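Local structure of repeat Five Residue (Rfr) protein or pentapeptide repeat protein (2O6W) at residues 14-19 and 58-63; 21-26 and 64-69; 77-82 and 95-100; 85-90 and 105-110. The protein is of unknown function but belongs to the pentapeptide repeat family and folds into a right-handed quadrilateral beta helix. One frame throughout, in Å; residues are numbered along the deposited sequence.

Contact 1. Residues 14-19 and 58-63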
loop_
_atom_site.group_PDB
_atom_site.type_symbol
_atom_site.label_atom_id
_atom_site.label_comp_id
_atom_site.label_asym_id
_atom_site.label_seq_id
_atom_site.Cartn_x
_atom_site.Cartn_y
_atom_site.Cartn_z
ATOM N N GLU A 14 -12.333 1.834 4.635
ATOM C CA GLU A 14 -11.703 3.144 4.513
ATOM C C GLU A 14 -11.126 3.614 5.840
ATOM O O GLU A 14 -11.391 3.035 6.891
ATOM C CB GLU A 14 -12.711 4.183 4.006
ATOM C CG GLU A 14 -13.810 4.542 5.012
ATOM C CD GLU A 14 -13.381 5.598 6.032
ATOM O OE1 GLU A 14 -13.944 5.612 7.151
ATOM O OE2 GLU A 14 -12.496 6.420 5.709
ATOM N N CYS A 15 -10.323 4.667 5.766
ATOM C CA CYS A 15 -9.713 5.275 6.936
ATOM C C CYS A 15 -8.971 6.527 6.481
ATOM O O CYS A 15 -7.800 6.726 6.793
ATOM C CB CYS A 15 -8.748 4.307 7.621
ATOM S SG CYS A 15 -8.796 4.463 9.437
ATOM N N VAL A 16 -9.680 7.362 5.729
ATOM C CA VAL A 16 -9.134 8.604 5.204
ATOM C C VAL A 16 -8.614 9.493 6.331
ATOM O O VAL A 16 -9.306 9.715 7.326
ATOM C CB VAL A 16 -10.217 9.377 4.395
ATOM C CG1 VAL A 16 -9.662 10.704 3.880
ATOM C CG2 VAL A 16 -10.696 8.521 3.227
ATOM N N GLY A 17 -7.387 9.984 6.172
ATOM C CA GLY A 17 -6.781 10.858 7.161
ATOM C C GLY A 17 -6.477 10.254 8.522
ATOM O O GLY A 17 -6.022 10.963 9.412
ATOM N N CYS A 18 -6.720 8.958 8.692
ATOM C CA CYS A 18 -6.461 8.301 9.970
ATOM C C CYS A 18 -4.976 8.355 10.334
ATOM O O CYS A 18 -4.112 8.469 9.464
ATOM C CB CYS A 18 -6.898 6.824 9.923
ATOM S SG CYS A 18 -8.690 6.481 9.763
ATOM N N ASN A 19 -4.693 8.286 11.627
ATOM C CA ASN A 19 -3.325 8.267 12.108
ATOM C C ASN A 19 -3.044 6.831 12.511
ATOM O O ASN A 19 -3.505 6.364 13.552
ATOM C CB ASN A 19 -3.155 9.220 13.289
ATOM C CG ASN A 19 -3.105 10.676 12.848
ATOM O OD1 ASN A 19 -2.234 11.063 12.057
ATOM N ND2 ASN A 19 -4.040 11.488 13.344
ATOM N N LEU A 58 -7.443 4.988 1.730
ATOM C CA LEU A 58 -6.535 5.459 2.767
ATOM C C LEU A 58 -5.898 6.796 2.390
ATOM O O LEU A 58 -4.730 7.056 2.696
ATOM C CB LEU A 58 -5.456 4.399 3.034
ATOM C CG LEU A 58 -5.929 3.115 3.741
ATOM C CD1 LEU A 58 -4.841 2.049 3.693
ATOM C CD2 LEU A 58 -6.293 3.434 5.187
ATOM N N THR A 59 -6.688 7.637 1.728
ATOM C CA THR A 59 -6.259 8.962 1.300
ATOM C C THR A 59 -5.802 9.764 2.501
ATOM O O THR A 59 -6.471 9.775 3.538
ATOM C CB THR A 59 -7.420 9.748 0.638
ATOM O OG1 THR A 59 -7.831 9.082 -0.560
ATOM C CG2 THR A 59 -6.990 11.181 0.317
ATOM N N ARG A 60 -4.672 10.445 2.337
ATOM C CA ARG A 60 -4.081 11.283 3.374
ATOM C C ARG A 60 -3.811 10.569 4.701
ATOM O O ARG A 60 -3.593 11.217 5.724
ATOM C CB ARG A 60 -4.960 12.513 3.622
ATOM C CG ARG A 60 -5.114 13.452 2.411
ATOM C CD ARG A 60 -5.860 14.737 2.787
ATOM N NE ARG A 60 -7.134 14.440 3.440
ATOM C CZ ARG A 60 -8.248 14.111 2.790
ATOM N NH1 ARG A 60 -8.251 14.046 1.463
ATOM N NH2 ARG A 60 -9.351 13.831 3.469
ATOM N N ALA A 61 -3.828 9.240 4.693
ATOM C CA ALA A 61 -3.570 8.491 5.919
ATOM C C ALA A 61 -2.078 8.518 6.251
ATOM O O ALA A 61 -1.236 8.673 5.366
ATOM C CB ALA A 61 -4.044 7.052 5.770
ATOM N N ASN A 62 -1.755 8.383 7.531
ATOM C CA ASN A 62 -0.364 8.362 7.951
ATOM C C ASN A 62 -0.067 6.944 8.432
ATOM O O ASN A 62 -0.610 6.497 9.438
ATOM C CB ASN A 62 -0.108 9.351 9.089
ATOM C CG ASN A 62 1.381 9.595 9.323
ATOM O OD1 ASN A 62 2.202 8.677 9.235
ATOM N ND2 ASN A 62 1.730 10.831 9.641
ATOM N N LEU A 63 0.794 6.249 7.696
ATOM C CA LEU A 63 1.169 4.887 8.015
ATOM C C LEU A 63 2.666 4.778 8.284
ATOM O O LEU A 63 3.237 3.687 8.263
ATOM C CB LEU A 63 0.772 3.965 6.859
ATOM C CG LEU A 63 -0.712 3.593 6.771
ATOM C CD1 LEU A 63 -1.098 3.241 5.339
ATOM C CD2 LEU A 63 -0.982 2.427 7.701
#
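The backbone oxygen T59 O is met by three groups of residues 16 and 17. G17 N donates to it at 2.8 Å with an N-H...O angle of 155°, V16 CA brings its hydrogen to T59 O at 3.4 Å, and V16 CG1 lies against it. V16 holds CG1 anti to its backbone N (chi1 178°), which extends this methyl toward the chain 58-63; there V16 CG1 also meets R60 NH2 at 3.2 Å, a tight touch in which the two side chains cross obliquely. A second backbone bond runs from N62 N to C18 O at 3.0 Å, past the ends of the turns, and A61 CA adds a longer C-H contact with C18 O at 3.6 Å. Between these two bonds G17 CA points its hydrogen almost straight at R60 O, 3.5 Å away. Each segment makes a type II turn, C15 to C18 over L58 to A61, and the stacking of like turns is how successive coils of a pentapeptide-repeat beta helix pile up. G17 and R60 take the third position of their turns, both with positive phi. The turn of 14-19 is closed covalently by the disulfide C15 SG to C18 SG, 2.0 Å long, whose cysteines also pack on helix 2-10. On the interior side C15 CB rests on L58 CD2 at 3.6 Å. E14 steadies the start of this turn, its OE2 accepting from V16 N while OE1 forms a salt bridge with R8 of the helix. T59 OG1 and N62 OD1 turn to neighbours instead, bonding to D57 and S64.

Contact 2. Residues 21-26 and 64-69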
loop_
_atom_site.group_PDB
_atom_site.type_symbol
_atom_site.label_atom_id
_atom_site.label_comp_id
_atom_site.label_asym_id
_atom_site.label_seq_id
_atom_site.Cartn_x
_atom_site.Cartn_y
_atom_site.Cartn_z
ATOM N N GLU A 21 0.249 5.520 12.478
ATOM C CA GLU A 21 1.702 5.441 12.588
ATOM C C GLU A 21 2.163 4.253 13.435
ATOM O O GLU A 21 1.672 4.041 14.537
ATOM C CB GLU A 21 2.266 6.722 13.215
ATOM C CG GLU A 21 1.722 8.045 12.672
ATOM C CD GLU A 21 0.297 8.373 13.155
ATOM O OE1 GLU A 21 -0.152 7.827 14.196
ATOM O OE2 GLU A 21 -0.365 9.205 12.492
ATOM N N GLY A 22 3.112 3.488 12.914
ATOM C CA GLY A 22 3.640 2.362 13.654
ATOM C C GLY A 22 2.751 1.158 13.904
ATOM O O GLY A 22 3.145 0.276 14.672
ATOM N N VAL A 23 1.573 1.085 13.285
ATOM C CA VAL A 23 0.717 -0.076 13.513
ATOM C C VAL A 23 1.331 -1.330 12.908
ATOM O O VAL A 23 2.120 -1.263 11.961
ATOM C CB VAL A 23 -0.711 0.077 12.915
ATOM C CG1 VAL A 23 -1.450 1.203 13.611
ATOM C CG2 VAL A 23 -0.637 0.293 11.409
ATOM N N ASN A 24 0.963 -2.475 13.470
ATOM C CA ASN A 24 1.460 -3.758 13.001
ATOM C C ASN A 24 0.330 -4.512 12.305
ATOM O O ASN A 24 -0.474 -5.187 12.949
ATOM C CB ASN A 24 1.981 -4.579 14.182
ATOM C CG ASN A 24 2.790 -5.782 13.744
ATOM O OD1 ASN A 24 3.732 -5.651 12.962
ATOM N ND2 ASN A 24 2.437 -6.961 14.250
ATOM N N LEU A 25 0.263 -4.381 10.986
ATOM C CA LEU A 25 -0.771 -5.058 10.215
ATOM C C LEU A 25 -0.184 -5.913 9.092
ATOM O O LEU A 25 -0.541 -5.758 7.927
ATOM C CB LEU A 25 -1.757 -4.033 9.647
ATOM C CG LEU A 25 -2.577 -3.290 10.707
ATOM C CD1 LEU A 25 -3.511 -2.286 10.041
ATOM C CD2 LEU A 25 -3.386 -4.291 11.532
ATOM N N PRO A 26 0.749 -6.820 9.431
ATOM C CA PRO A 26 1.326 -7.657 8.379
ATOM C C PRO A 26 0.370 -8.761 7.941
ATOM O O PRO A 26 -0.528 -9.166 8.690
ATOM C CB PRO A 26 2.586 -8.219 9.040
ATOM C CG PRO A 26 2.164 -8.368 10.474
ATOM C CD PRO A 26 1.425 -7.062 10.723
ATOM N N SER A 64 3.296 5.920 8.540
ATOM C CA SER A 64 4.734 5.986 8.812
ATOM C C SER A 64 5.239 4.929 9.800
ATOM O O SER A 64 4.687 4.767 10.882
ATOM C CB SER A 64 5.092 7.377 9.347
ATOM O OG SER A 64 4.868 8.371 8.357
ATOM N N ASN A 65 6.284 4.205 9.415
ATOM C CA ASN A 65 6.867 3.199 10.290
ATOM C C ASN A 65 5.918 2.054 10.609
ATOM O O ASN A 65 6.164 1.272 11.531
ATOM C CB ASN A 65 7.320 3.860 11.597
ATOM C CG ASN A 65 8.394 4.905 11.374
ATOM O OD1 ASN A 65 9.553 4.572 11.114
ATOM N ND2 ASN A 65 8.016 6.170 11.452
ATOM N N ALA A 66 4.822 1.955 9.864
ATOM C CA ALA A 66 3.876 0.868 10.097
ATOM C C ALA A 66 4.404 -0.377 9.401
ATOM O O ALA A 66 5.223 -0.280 8.495
ATOM C CB ALA A 66 2.511 1.227 9.550
ATOM N N ASN A 67 3.949 -1.543 9.839
ATOM C CA ASN A 67 4.377 -2.792 9.227
ATOM C C ASN A 67 3.255 -3.439 8.415
ATOM O O ASN A 67 2.248 -3.894 8.973
ATOM C CB ASN A 67 4.862 -3.782 10.289
ATOM C CG ASN A 67 5.270 -5.111 9.685
ATOM O OD1 ASN A 67 5.738 -5.158 8.543
ATOM N ND2 ASN A 67 5.114 -6.191 10.442
ATOM N N LEU A 68 3.432 -3.481 7.098
ATOM C CA LEU A 68 2.430 -4.077 6.212
ATOM C C LEU A 68 3.007 -5.259 5.437
ATOM O O LEU A 68 2.476 -5.662 4.404
ATOM C CB LEU A 68 1.902 -3.018 5.243
ATOM C CG LEU A 68 1.193 -1.863 5.962
ATOM C CD1 LEU A 68 0.936 -0.704 5.006
ATOM C CD2 LEU A 68 -0.105 -2.377 6.551
ATOM N N TYR A 69 4.098 -5.810 5.963
ATOM C CA TYR A 69 4.779 -6.951 5.356
ATOM C C TYR A 69 3.815 -8.010 4.811
ATOM O O TYR A 69 2.923 -8.471 5.519
ATOM C CB TYR A 69 5.727 -7.590 6.377
ATOM C CG TYR A 69 6.442 -8.810 5.857
ATOM C CD1 TYR A 69 7.346 -8.714 4.804
ATOM C CD2 TYR A 69 6.206 -10.067 6.410
ATOM C CE1 TYR A 69 7.996 -9.842 4.312
ATOM C CE2 TYR A 69 6.849 -11.198 5.927
ATOM C CZ TYR A 69 7.742 -11.082 4.878
ATOM O OH TYR A 69 8.380 -12.205 4.395
#
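N67 ND2 donates to N24 OD1 at 2.9 Å, the two amides lying side by side and pointing the same way with planes 29° apart. This is the dense end of the contact. P26 crosses the N67 side chain at about a right angle, its CB 3.5 Å from N67 ND2, and N67 carries CG anti to its backbone N (chi1 178°), alongside that of N24. The other amide atom, N67 OD1, closes an Asx turn by accepting from Y69 N at 3.1 Å, the donor standing well above the carbonyl plane. The backbone of N67 is held as well: its N reaches V23 O at 2.8 Å, and its O accepts from L25 N at 2.9 Å. On the interior side, L25 CB meets L68 CD2 at 3.9 Å. An alanine at N67 would probably leave N24 OD1 without this donor and the Y69 backbone N without its Asx acceptor, and would open a gap beside the P26 ring. The other end is looser and faces solvent, with G22 and N65 exposed and the bond from G22 N to S64 O (2.9 Å) joined mainly by C-H contacts. Such parallel stacking of coils with aligned asparagine amides and turns is characteristic of the beta helix of pentapeptide repeat proteins.

Contact 3. Residues 77-82 and 95-100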
loop_
_atom_site.group_PDB
_atom_site.type_symbol
_atom_site.label_atom_id
_atom_site.label_comp_id
_atom_site.label_asym_id
_atom_site.label_seq_id
_atom_site.Cartn_x
_atom_site.Cartn_y
_atom_site.Cartn_z
ATOM N N ILE A 77 -6.190 2.858 -2.308
ATOM C CA ILE A 77 -6.068 4.296 -2.537
ATOM C C ILE A 77 -5.230 4.951 -1.433
ATOM O O ILE A 77 -5.689 5.136 -0.305
ATOM C CB ILE A 77 -7.467 4.954 -2.608
ATOM C CG1 ILE A 77 -8.289 4.281 -3.715
ATOM C CG2 ILE A 77 -7.344 6.438 -2.922
ATOM C CD1 ILE A 77 -9.697 4.802 -3.834
ATOM N N LEU A 78 -3.988 5.280 -1.777
ATOM C CA LEU A 78 -3.061 5.905 -0.847
ATOM C C LEU A 78 -2.637 7.274 -1.365
ATOM O O LEU A 78 -1.492 7.698 -1.188
ATOM C CB LEU A 78 -1.826 5.017 -0.652
ATOM C CG LEU A 78 -2.023 3.769 0.212
ATOM C CD1 LEU A 78 -0.794 2.880 0.132
ATOM C CD2 LEU A 78 -2.278 4.184 1.654
ATOM N N GLU A 79 -3.562 7.967 -2.014
ATOM C CA GLU A 79 -3.261 9.285 -2.552
ATOM C C GLU A 79 -2.900 10.242 -1.419
ATOM O O GLU A 79 -3.583 10.297 -0.402
ATOM C CB GLU A 79 -4.463 9.808 -3.341
ATOM C CG GLU A 79 -4.214 11.125 -4.052
ATOM C CD GLU A 79 -5.290 11.449 -5.078
ATOM O OE1 GLU A 79 -5.199 12.526 -5.714
ATOM O OE2 GLU A 79 -6.225 10.629 -5.257
ATOM N N ASN A 80 -1.805 10.970 -1.597
ATOM C CA ASN A 80 -1.335 11.927 -0.607
ATOM C C ASN A 80 -1.160 11.305 0.775
ATOM O O ASN A 80 -1.295 11.977 1.799
ATOM C CB ASN A 80 -2.299 13.110 -0.545
ATOM C CG ASN A 80 -2.316 13.905 -1.838
ATOM O OD1 ASN A 80 -3.298 14.576 -2.160
ATOM N ND2 ASN A 80 -1.220 13.835 -2.587
ATOM N N ALA A 81 -0.849 10.014 0.797
ATOM C CA ALA A 81 -0.650 9.304 2.050
ATOM C C ALA A 81 0.794 9.455 2.522
ATOM O O ALA A 81 1.706 9.658 1.720
ATOM C CB ALA A 81 -0.983 7.840 1.864
ATOM N N ILE A 82 1.000 9.361 3.828
ATOM C CA ILE A 82 2.336 9.470 4.402
ATOM C C ILE A 82 2.782 8.058 4.769
ATOM O O ILE A 82 2.168 7.404 5.614
ATOM C CB ILE A 82 2.320 10.371 5.668
ATOM C CG1 ILE A 82 1.789 11.761 5.291
ATOM C CG2 ILE A 82 3.716 10.464 6.277
ATOM C CD1 ILE A 82 1.530 12.666 6.463
ATOM N N ASN A 95 -2.183 -1.968 -9.322
ATOM C CA ASN A 95 -3.182 -0.954 -9.648
ATOM C C ASN A 95 -3.470 -0.035 -8.477
ATOM O O ASN A 95 -4.538 0.567 -8.389
ATOM C CB ASN A 95 -4.488 -1.609 -10.112
ATOM C CG ASN A 95 -4.276 -2.566 -11.261
ATOM O OD1 ASN A 95 -3.630 -2.224 -12.261
ATOM N ND2 ASN A 95 -4.814 -3.772 -11.132
ATOM N N ALA A 96 -2.512 0.075 -7.570
ATOM C CA ALA A 96 -2.701 0.930 -6.416
ATOM C C ALA A 96 -2.541 2.386 -6.817
ATOM O O ALA A 96 -1.898 2.706 -7.816
ATOM C CB ALA A 96 -1.701 0.576 -5.345
ATOM N N ILE A 97 -3.135 3.272 -6.036
ATOM C CA ILE A 97 -3.023 4.683 -6.328
ATOM C C ILE A 97 -2.141 5.323 -5.275
ATOM O O ILE A 97 -2.551 5.483 -4.129
ATOM C CB ILE A 97 -4.407 5.354 -6.337
ATOM C CG1 ILE A 97 -5.217 4.824 -7.529
ATOM C CG2 ILE A 97 -4.260 6.863 -6.419
ATOM C CD1 ILE A 97 -6.651 5.309 -7.553
ATOM N N LEU A 98 -0.919 5.677 -5.659
ATOM C CA LEU A 98 0.008 6.300 -4.722
ATOM C C LEU A 98 0.399 7.713 -5.151
ATOM O O LEU A 98 1.509 8.167 -4.880
ATOM C CB LEU A 98 1.256 5.427 -4.570
ATOM C CG LEU A 98 1.057 4.110 -3.799
ATOM C CD1 LEU A 98 2.059 3.080 -4.274
ATOM C CD2 LEU A 98 1.198 4.355 -2.292
ATOM N N ILE A 99 -0.523 8.407 -5.811
ATOM C CA ILE A 99 -0.270 9.768 -6.275
ATOM C C ILE A 99 0.112 10.696 -5.129
ATOM O O ILE A 99 -0.595 10.790 -4.130
ATOM C CB ILE A 99 -1.503 10.349 -6.983
ATOM C CG1 ILE A 99 -1.826 9.505 -8.216
ATOM C CG2 ILE A 99 -1.242 11.794 -7.398
ATOM C CD1 ILE A 99 -3.113 9.912 -8.902
ATOM N N GLY A 100 1.243 11.372 -5.281
ATOM C CA GLY A 100 1.696 12.298 -4.264
ATOM C C GLY A 100 2.052 11.680 -2.926
ATOM O O GLY A 100 2.267 12.405 -1.952
#
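L78 and L98 stack side by side, pointing the same way, as the central leucines of pentapeptide repeats on successive coils of the beta helix, their side chains directed into its interior. Starting at the backbone end of L78, CB touches L98 CD2 at 3.5 Å and lies at 3.6 Å from I97 O. The next atom, L78 CG, sits anti to the carbonyl carbon (chi1 -75°) and is a little farther from the same methyl, 4.1 Å from L98 CD2. At the tip the branches part: L78 CD1 returns to L98 CD2 at 3.5 Å, whereas CD2 leans the other way onto L58 of the preceding coil. One methyl of L98 is thus wedged against CB and a tip of L78, so the two leucines mesh closely in the interior. The backbone keeps them in register from both ends, L78 N donating to I97 O at 2.8 Å and N80 N to I99 O at 2.8 Å, the second bond being the straighter. On the outer side E79 runs alongside I99. Its chain is extended beyond CG, and E79 CG, anti to its own backbone N, lies 3.6 Å from I99 O and 4.1 Å from I99 CB.

Contact 4. Residues 85-90 and 105-110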
loop_
_atom_site.group_PDB
_atom_site.type_symbol
_atom_site.label_atom_id
_atom_site.label_comp_id
_atom_site.label_asym_id
_atom_site.label_seq_id
_atom_site.Cartn_x
_atom_site.Cartn_y
_atom_site.Cartn_z
ATOM N N GLU A 85 9.297 5.443 5.976
ATOM C CA GLU A 85 9.922 4.287 6.606
ATOM C C GLU A 85 8.937 3.154 6.866
ATOM O O GLU A 85 9.115 2.369 7.795
ATOM C CB GLU A 85 10.581 4.696 7.924
ATOM C CG GLU A 85 11.850 5.508 7.755
ATOM C CD GLU A 85 12.267 6.220 9.035
ATOM O OE1 GLU A 85 12.455 5.544 10.072
ATOM O OE2 GLU A 85 12.406 7.465 9.003
ATOM N N THR A 86 7.903 3.066 6.040
ATOM C CA THR A 86 6.896 2.025 6.186
ATOM C C THR A 86 7.414 0.718 5.601
ATOM O O THR A 86 8.141 0.726 4.604
ATOM C CB THR A 86 5.596 2.417 5.442
ATOM O OG1 THR A 86 5.063 3.620 6.009
ATOM C CG2 THR A 86 4.558 1.305 5.533
ATOM N N ASN A 87 7.057 -0.406 6.214
ATOM C CA ASN A 87 7.493 -1.692 5.679
ATOM C C ASN A 87 6.453 -2.223 4.693
ATOM O O ASN A 87 5.445 -2.799 5.099
ATOM C CB ASN A 87 7.704 -2.723 6.795
ATOM C CG ASN A 87 8.226 -4.060 6.263
ATOM O OD1 ASN A 87 8.616 -4.169 5.099
ATOM N ND2 ASN A 87 8.245 -5.074 7.116
ATOM N N LEU A 88 6.702 -2.023 3.402
ATOM C CA LEU A 88 5.788 -2.497 2.365
ATOM C C LEU A 88 6.400 -3.644 1.572
ATOM O O LEU A 88 5.998 -3.893 0.438
ATOM C CB LEU A 88 5.433 -1.365 1.394
ATOM C CG LEU A 88 4.727 -0.163 2.020
ATOM C CD1 LEU A 88 4.752 1.013 1.070
ATOM C CD2 LEU A 88 3.303 -0.550 2.395
ATOM N N SER A 89 7.374 -4.341 2.152
ATOM C CA SER A 89 8.009 -5.436 1.427
ATOM C C SER A 89 7.070 -6.615 1.172
ATOM O O SER A 89 6.245 -6.978 2.014
ATOM C CB SER A 89 9.277 -5.913 2.149
ATOM O OG SER A 89 9.001 -6.290 3.482
ATOM N N GLU A 90 7.203 -7.190 -0.018
ATOM C CA GLU A 90 6.391 -8.314 -0.465
ATOM C C GLU A 90 4.892 -8.040 -0.414
ATOM O O GLU A 90 4.089 -8.954 -0.244
ATOM C CB GLU A 90 6.739 -9.568 0.335
ATOM C CG GLU A 90 8.200 -9.929 0.205
ATOM C CD GLU A 90 8.495 -11.376 0.542
ATOM O OE1 GLU A 90 9.698 -11.726 0.594
ATOM O OE2 GLU A 90 7.536 -12.163 0.740
ATOM N N GLY A 105 12.276 6.696 2.537
ATOM C CA GLY A 105 12.890 5.653 3.332
ATOM C C GLY A 105 12.036 4.404 3.444
ATOM O O GLY A 105 12.339 3.514 4.234
ATOM N N ALA A 106 10.974 4.323 2.650
ATOM C CA ALA A 106 10.087 3.169 2.701
ATOM C C ALA A 106 10.735 1.915 2.143
ATOM O O ALA A 106 11.555 1.973 1.234
ATOM C CB ALA A 106 8.803 3.462 1.944
ATOM N N ASN A 107 10.363 0.770 2.694
ATOM C CA ASN A 107 10.905 -0.480 2.210
ATOM C C ASN A 107 9.861 -1.167 1.325
ATOM O O ASN A 107 8.821 -1.596 1.819
ATOM C CB ASN A 107 11.288 -1.366 3.395
ATOM C CG ASN A 107 11.716 -2.754 2.970
ATOM O OD1 ASN A 107 12.283 -2.937 1.895
ATOM N ND2 ASN A 107 11.462 -3.741 3.824
ATOM N N LEU A 108 10.128 -1.246 0.018
ATOM C CA LEU A 108 9.195 -1.901 -0.907
ATOM C C LEU A 108 9.802 -3.140 -1.557
ATOM O O LEU A 108 9.355 -3.569 -2.614
ATOM C CB LEU A 108 8.730 -0.947 -2.020
ATOM C CG LEU A 108 7.962 0.313 -1.616
ATOM C CD1 LEU A 108 8.974 1.385 -1.243
ATOM C CD2 LEU A 108 7.088 0.812 -2.751
ATOM N N GLU A 109 10.802 -3.726 -0.912
ATOM C CA GLU A 109 11.467 -4.896 -1.465
ATOM C C GLU A 109 10.535 -6.026 -1.909
ATOM O O GLU A 109 9.657 -6.469 -1.166
ATOM C CB GLU A 109 12.503 -5.420 -0.471
ATOM C CG GLU A 109 13.320 -6.591 -0.995
ATOM C CD GLU A 109 14.643 -6.770 -0.261
ATOM O OE1 GLU A 109 14.642 -6.764 0.993
ATOM O OE2 GLU A 109 15.682 -6.929 -0.942
ATOM N N ASN A 110 10.743 -6.479 -3.139
ATOM C CA ASN A 110 9.959 -7.555 -3.733
ATOM C C ASN A 110 8.466 -7.282 -3.774
ATOM O O ASN A 110 7.652 -8.203 -3.872
ATOM C CB ASN A 110 10.224 -8.853 -2.993
ATOM C CG ASN A 110 11.663 -9.276 -3.095
ATOM O OD1 ASN A 110 12.268 -9.173 -4.160
ATOM N ND2 ASN A 110 12.223 -9.755 -1.994
HETATM O O HOH W 1 11.465 -9.944 1.275
#
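Three backbone bonds join E85-E90 to G105-N110: N107 N to T86 O at 2.9 Å, L88 N to N107 O at 2.7 Å and E90 N to E109 O at 2.8 Å. Two of them use both backbone polar atoms of N107, which keeps the parallel coils in step. Side-chain bonds concentrate on N87 OD1. S89 OG gives it a 2.7 Å bond in the carbonyl plane, on a lone pair, reached because OG sits between the backbone N and carbonyl carbon of S89 (chi1 56°). S89 N, 3.2 Å from N87 OD1, comes from above that plane and completes an Asx turn, and N107 makes an equivalent turn with E109 N. Across the coils N107 ND2 adds only a weak bond to N87 OD1 at 3.1 Å, the two amide planes being nearly parallel, 11° apart. An alanine at N87 would probably leave S89 OG and the S89 backbone N without their acceptor and N107 ND2 without its weak one. Apolar contact is lighter: L88 CD1 approaches L108 CG at 4.2 Å on the interior side. One water donates to E90 OE1 at 2.6 Å and is weakly held by N110 ND2, while E90 OE2 bonds to Q70. N87 OD1 is thus held mainly from within its own coil by S89, so the amide is probably kept in place by its Asx turn, and the backbone bonds do most of the joining between coils.

The four contacts sample neighbouring coils of one beta helix. Contacts 1 and 2, centres about 13 Å apart, join the same two coils, and their segments alternate along the chain. Contacts 3 and 4, centres about 15 Å apart, alternate likewise, and their segments adjoin in sequence. The coil carrying 58-63 and 64-69 is followed by the one carrying 77-82 and 85-90, so the centres of contacts 1 and 3, and of contacts 2 and 4, lie about 10 Å apart, with probable backbone hydrogen bonds joining each pair. Contact 1 packs on helix 2-10, at the N-terminal end. Cohesion thus passes from coil to coil by repetition, lengthening the helix without any long regular strand.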